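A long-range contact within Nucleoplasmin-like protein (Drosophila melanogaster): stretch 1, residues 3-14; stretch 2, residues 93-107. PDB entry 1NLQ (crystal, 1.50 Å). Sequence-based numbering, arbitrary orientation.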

# COMPACT_ATOMS: atom_id res chain seq x y z
N GLU A 3 -15.95 6.14 -17.29
CA GLU A 3 -15.79 4.90 -18.10
C GLU A 3 -15.20 3.75 -17.31
O GLU A 3 -14.41 2.97 -17.84
N GLU A 4 -15.59 3.66 -16.04
CA GLU A 4 -15.10 2.61 -15.15
C GLU A 4 -16.20 1.85 -14.42
O GLU A 4 -17.30 2.35 -14.22
CB GLU A 4 -14.16 3.19 -14.09
CG GLU A 4 -12.79 3.56 -14.58
CD GLU A 4 -11.90 4.01 -13.45
OE1 GLU A 4 -11.93 3.38 -12.37
OE2 GLU A 4 -11.16 4.99 -13.65
N SER A 5 -15.86 0.63 -14.02
CA SER A 5 -16.77 -0.22 -13.27
C SER A 5 -15.95 -0.97 -12.23
O SER A 5 -14.79 -1.32 -12.47
CB SER A 5 -17.44 -1.23 -14.20
OG SER A 5 -18.27 -2.11 -13.46
N PHE A 6 -16.55 -1.20 -11.08
CA PHE A 6 -15.89 -1.93 -10.01
C PHE A 6 -15.66 -3.37 -10.42
O PHE A 6 -16.54 -3.97 -11.05
CB PHE A 6 -16.75 -1.89 -8.74
CG PHE A 6 -16.22 -2.74 -7.63
CD1 PHE A 6 -15.07 -2.37 -6.95
CD2 PHE A 6 -16.87 -3.92 -7.28
CE1 PHE A 6 -14.57 -3.17 -5.92
CE2 PHE A 6 -16.38 -4.73 -6.26
CZ PHE A 6 -15.23 -4.35 -5.58
N TYR A 7 -14.50 -3.93 -10.09
CA TYR A 7 -14.20 -5.31 -10.43
C TYR A 7 -14.06 -6.06 -9.11
O TYR A 7 -13.31 -5.64 -8.23
CB TYR A 7 -12.88 -5.44 -11.22
CG TYR A 7 -12.60 -6.84 -11.74
CD1 TYR A 7 -13.36 -7.39 -12.78
CD2 TYR A 7 -11.56 -7.61 -11.22
CE1 TYR A 7 -13.09 -8.68 -13.28
CE2 TYR A 7 -11.28 -8.89 -11.72
CZ TYR A 7 -12.04 -9.42 -12.75
OH TYR A 7 -11.74 -10.66 -13.25
N GLY A 8 -14.81 -7.15 -8.98
CA GLY A 8 -14.75 -7.94 -7.77
C GLY A 8 -15.16 -9.36 -8.09
O GLY A 8 -16.32 -9.62 -8.41
N VAL A 9 -14.20 -10.28 -8.03
CA VAL A 9 -14.46 -11.69 -8.31
C VAL A 9 -13.92 -12.57 -7.19
O VAL A 9 -13.01 -12.17 -6.45
CB VAL A 9 -13.85 -12.11 -9.67
CG1 VAL A 9 -14.39 -11.21 -10.76
CG2 VAL A 9 -12.32 -12.01 -9.62
N THR A 10 -14.48 -13.77 -7.06
CA THR A 10 -14.08 -14.69 -6.01
C THR A 10 -13.54 -16.00 -6.59
O THR A 10 -14.05 -16.51 -7.60
CB THR A 10 -15.27 -15.02 -5.07
OG1 THR A 10 -15.89 -13.81 -4.62
CG2 THR A 10 -14.79 -15.82 -3.88
N LEU A 11 -12.49 -16.53 -5.96
CA LEU A 11 -11.88 -17.79 -6.38
C LEU A 11 -11.94 -18.77 -5.20
O LEU A 11 -11.73 -18.38 -4.05
CB LEU A 11 -10.42 -17.58 -6.78
CG LEU A 11 -10.14 -16.74 -8.03
CD1 LEU A 11 -8.64 -16.60 -8.25
CD2 LEU A 11 -10.79 -17.41 -9.23
N THR A 12 -12.24 -20.03 -5.51
CA THR A 12 -12.32 -21.10 -4.52
C THR A 12 -11.77 -22.37 -5.16
O THR A 12 -11.50 -22.41 -6.36
CB THR A 12 -13.77 -21.38 -4.07
OG1 THR A 12 -14.55 -21.76 -5.21
CG2 THR A 12 -14.39 -20.16 -3.39
N ALA A 13 -11.62 -23.42 -4.36
CA ALA A 13 -11.11 -24.69 -4.89
C ALA A 13 -12.07 -25.21 -5.96
O ALA A 13 -11.65 -25.71 -7.00
CB ALA A 13 -10.98 -25.72 -3.77
N GLU A 14 -13.36 -25.08 -5.69
CA GLU A 14 -14.38 -25.56 -6.60
C GLU A 14 -14.52 -24.70 -7.86
O GLU A 14 -14.83 -25.21 -8.93
CB GLU A 14 -15.72 -25.65 -5.87
CG GLU A 14 -15.72 -26.65 -4.71
CD GLU A 14 -15.16 -26.08 -3.42
OE1 GLU A 14 -14.38 -25.09 -3.45
OE2 GLU A 14 -15.48 -26.64 -2.34
N GLY A 93 -4.28 -23.82 -2.42
CA GLY A 93 -5.21 -23.38 -1.39
C GLY A 93 -6.65 -23.56 -1.83
O GLY A 93 -6.93 -23.82 -3.00
N SER A 94 -7.59 -23.41 -0.90
CA SER A 94 -8.99 -23.58 -1.24
C SER A 94 -9.78 -22.29 -1.14
O SER A 94 -10.97 -22.25 -1.46
CB SER A 94 -9.63 -24.66 -0.36
OG SER A 94 -9.02 -25.91 -0.63
N GLY A 95 -9.10 -21.23 -0.73
CA GLY A 95 -9.75 -19.94 -0.61
C GLY A 95 -10.80 -19.89 0.50
O GLY A 95 -10.71 -20.62 1.47
N PRO A 96 -11.81 -19.02 0.36
CA PRO A 96 -11.97 -18.13 -0.79
C PRO A 96 -10.97 -16.98 -0.84
O PRO A 96 -10.39 -16.58 0.17
CB PRO A 96 -13.41 -17.64 -0.65
CG PRO A 96 -13.63 -17.65 0.82
CD PRO A 96 -12.95 -18.90 1.29
N VAL A 97 -10.76 -16.48 -2.05
CA VAL A 97 -9.87 -15.35 -2.28
C VAL A 97 -10.65 -14.35 -3.14
O VAL A 97 -11.30 -14.73 -4.12
CB VAL A 97 -8.59 -15.77 -3.03
CG1 VAL A 97 -7.74 -14.54 -3.35
CG2 VAL A 97 -7.79 -16.73 -2.16
N TYR A 98 -10.62 -13.08 -2.75
CA TYR A 98 -11.33 -12.06 -3.48
C TYR A 98 -10.35 -11.16 -4.24
O TYR A 98 -9.31 -10.77 -3.71
CB TYR A 98 -12.17 -11.21 -2.52
CG TYR A 98 -12.89 -12.02 -1.46
CD1 TYR A 98 -12.51 -11.96 -0.12
CD2 TYR A 98 -13.96 -12.85 -1.81
CE1 TYR A 98 -13.17 -12.70 0.85
CE2 TYR A 98 -14.63 -13.60 -0.83
CZ TYR A 98 -14.22 -13.52 0.49
OH TYR A 98 -14.87 -14.27 1.44
N ILE A 99 -10.69 -10.84 -5.49
CA ILE A 99 -9.85 -9.97 -6.30
C ILE A 99 -10.63 -8.69 -6.56
O ILE A 99 -11.74 -8.73 -7.09
CB ILE A 99 -9.49 -10.65 -7.65
CG1 ILE A 99 -8.71 -11.94 -7.38
CG2 ILE A 99 -8.65 -9.71 -8.49
CD1 ILE A 99 -8.42 -12.76 -8.62
N HIS A 100 -10.06 -7.55 -6.17
CA HIS A 100 -10.71 -6.25 -6.34
C HIS A 100 -9.93 -5.29 -7.22
O HIS A 100 -8.70 -5.27 -7.19
CB HIS A 100 -10.92 -5.58 -4.98
CG HIS A 100 -11.59 -6.45 -3.96
ND1 HIS A 100 -11.00 -6.77 -2.76
CD2 HIS A 100 -12.81 -7.04 -3.95
CE1 HIS A 100 -11.82 -7.53 -2.06
NE2 HIS A 100 -12.93 -7.70 -2.76
N GLY A 101 -10.64 -4.47 -7.98
CA GLY A 101 -9.96 -3.53 -8.83
C GLY A 101 -10.87 -2.60 -9.61
O GLY A 101 -12.04 -2.41 -9.27
N HIS A 102 -10.28 -2.00 -10.65
CA HIS A 102 -10.97 -1.06 -11.52
C HIS A 102 -11.08 -1.68 -12.90
O HIS A 102 -10.07 -2.13 -13.45
CB HIS A 102 -10.18 0.24 -11.66
CG HIS A 102 -10.04 1.01 -10.38
ND1 HIS A 102 -10.40 2.34 -10.27
CD2 HIS A 102 -9.60 0.64 -9.15
CE1 HIS A 102 -10.17 2.75 -9.03
NE2 HIS A 102 -9.69 1.74 -8.34
N ASN A 103 -12.28 -1.69 -13.46
CA ASN A 103 -12.51 -2.24 -14.79
C ASN A 103 -12.65 -1.03 -15.70
O ASN A 103 -13.72 -0.46 -15.81
CB ASN A 103 -13.79 -3.05 -14.82
CG ASN A 103 -13.85 -4.00 -15.99
OD1 ASN A 103 -13.20 -3.78 -17.02
ND2 ASN A 103 -14.62 -5.07 -15.85
N ILE A 104 -11.56 -0.63 -16.34
CA ILE A 104 -11.57 0.54 -17.21
C ILE A 104 -12.02 0.17 -18.63
O ILE A 104 -11.38 -0.62 -19.32
CB ILE A 104 -10.18 1.17 -17.22
CG1 ILE A 104 -9.80 1.54 -15.78
CG2 ILE A 104 -10.17 2.41 -18.08
CD1 ILE A 104 -8.32 1.80 -15.57
N LYS A 105 -13.12 0.77 -19.07
CA LYS A 105 -13.70 0.46 -20.37
C LYS A 105 -12.96 0.92 -21.62
O LYS A 105 -12.98 0.24 -22.64
CB LYS A 105 -15.14 0.99 -20.42
CG LYS A 105 -15.99 0.64 -19.18
CD LYS A 105 -15.99 -0.85 -18.85
CE LYS A 105 -17.14 -1.20 -17.91
NZ LYS A 105 -17.09 -2.59 -17.39
N ASP A 106 -12.32 2.08 -21.55
CA ASP A 106 -11.58 2.59 -22.70
C ASP A 106 -10.61 3.70 -22.30
O ASP A 106 -10.46 3.98 -21.11
CB ASP A 106 -12.55 3.10 -23.78
CG ASP A 106 -13.54 4.10 -23.23
OD1 ASP A 106 -13.12 5.07 -22.56
OD2 ASP A 106 -14.75 3.93 -23.49
N ASP A 107 -9.96 4.31 -23.28
CA ASP A 107 -8.99 5.37 -23.01
C ASP A 107 -9.47 6.73 -23.50
O ASP A 107 -10.69 6.89 -23.71
CB ASP A 107 -7.64 5.03 -23.65
CG ASP A 107 -7.70 4.99 -25.17
OD1 ASP A 107 -6.66 4.70 -25.79
OD2 ASP A 107 -8.78 5.24 -25.75
O HOH W 1 -16.28 -5.34 -13.38

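How do two segments more than eighty residues apart in sequence come to lie side by side? They pair as antiparallel strands, their N-to-C directions 147° apart, in a continuous register from Glu4 opposite Ile104 to Leu11 opposite Val97. Ser5, Tyr7, Val9 and Leu11 each form both backbone hydrogen bonds with their partners. In the Val9 pair, for example, Ile99 N donates to Val9 O at 2.8 Å and Val9 N to Ile99 O at 3.1 Å. Between them, several CA hydrogens approach carbonyls, as where Gly8 CA lies 3.2 Å from Ile99 O.

What happens beyond the ladder? At one end, Lys105 N donates to Glu3 O at 2.8 Å. At the other, the second stretch bends through Gly95 and the cis peptide before Pro96, yet a longer hydrogen bond, Ala13 N to Ser94 O at 3.2 Å, still ties the two stretches together. Gly95 has a positive phi, and a CB there would point toward the first stretch and clash with Leu11 O, so the close passage of the backbones depends on the absence of a side chain.

Which side chains pack on the face that carries Tyr7, Val9 and Leu11? Ile99 is the hub, with apolar contacts to all three: its CB lies 3.7 Å from Val9 CG2, its CD1 3.9 Å from Leu11 CD1, and its CG2 4.2 Å from Tyr7 CE2, at the edge of the tyrosine ring. Opposite Tyr7 stands Gly101, which puts no side chain on this face. Farther along, Asn103 ND2 donates to a water at 3.0 Å, and that water donates to Phe6 O at 2.7 Å, so a side chain of one strand is linked through solvent to the backbone of the other.

What does the other face offer? Here the clearest contact is polar: His102 ND1 donates to Glu4 OE1 at 2.8 Å. The two residues are not direct partners in the register, but the glutamate CB points to this face while the end of its side chain comes nearer the second strand, where the carboxylate oxygen meets the edge of the imidazole near its plane. The end of the Phe6 side chain likewise comes nearer the second strand, its CZ 4.0 Å from His100 CD2. Its ring also occupies the space beside Gly8, where a CB would clash with Phe6 CE2. Toward the far end, Thr10 OG1 sits 3.5 Å from Tyr98 CD2, at the edge of that ring.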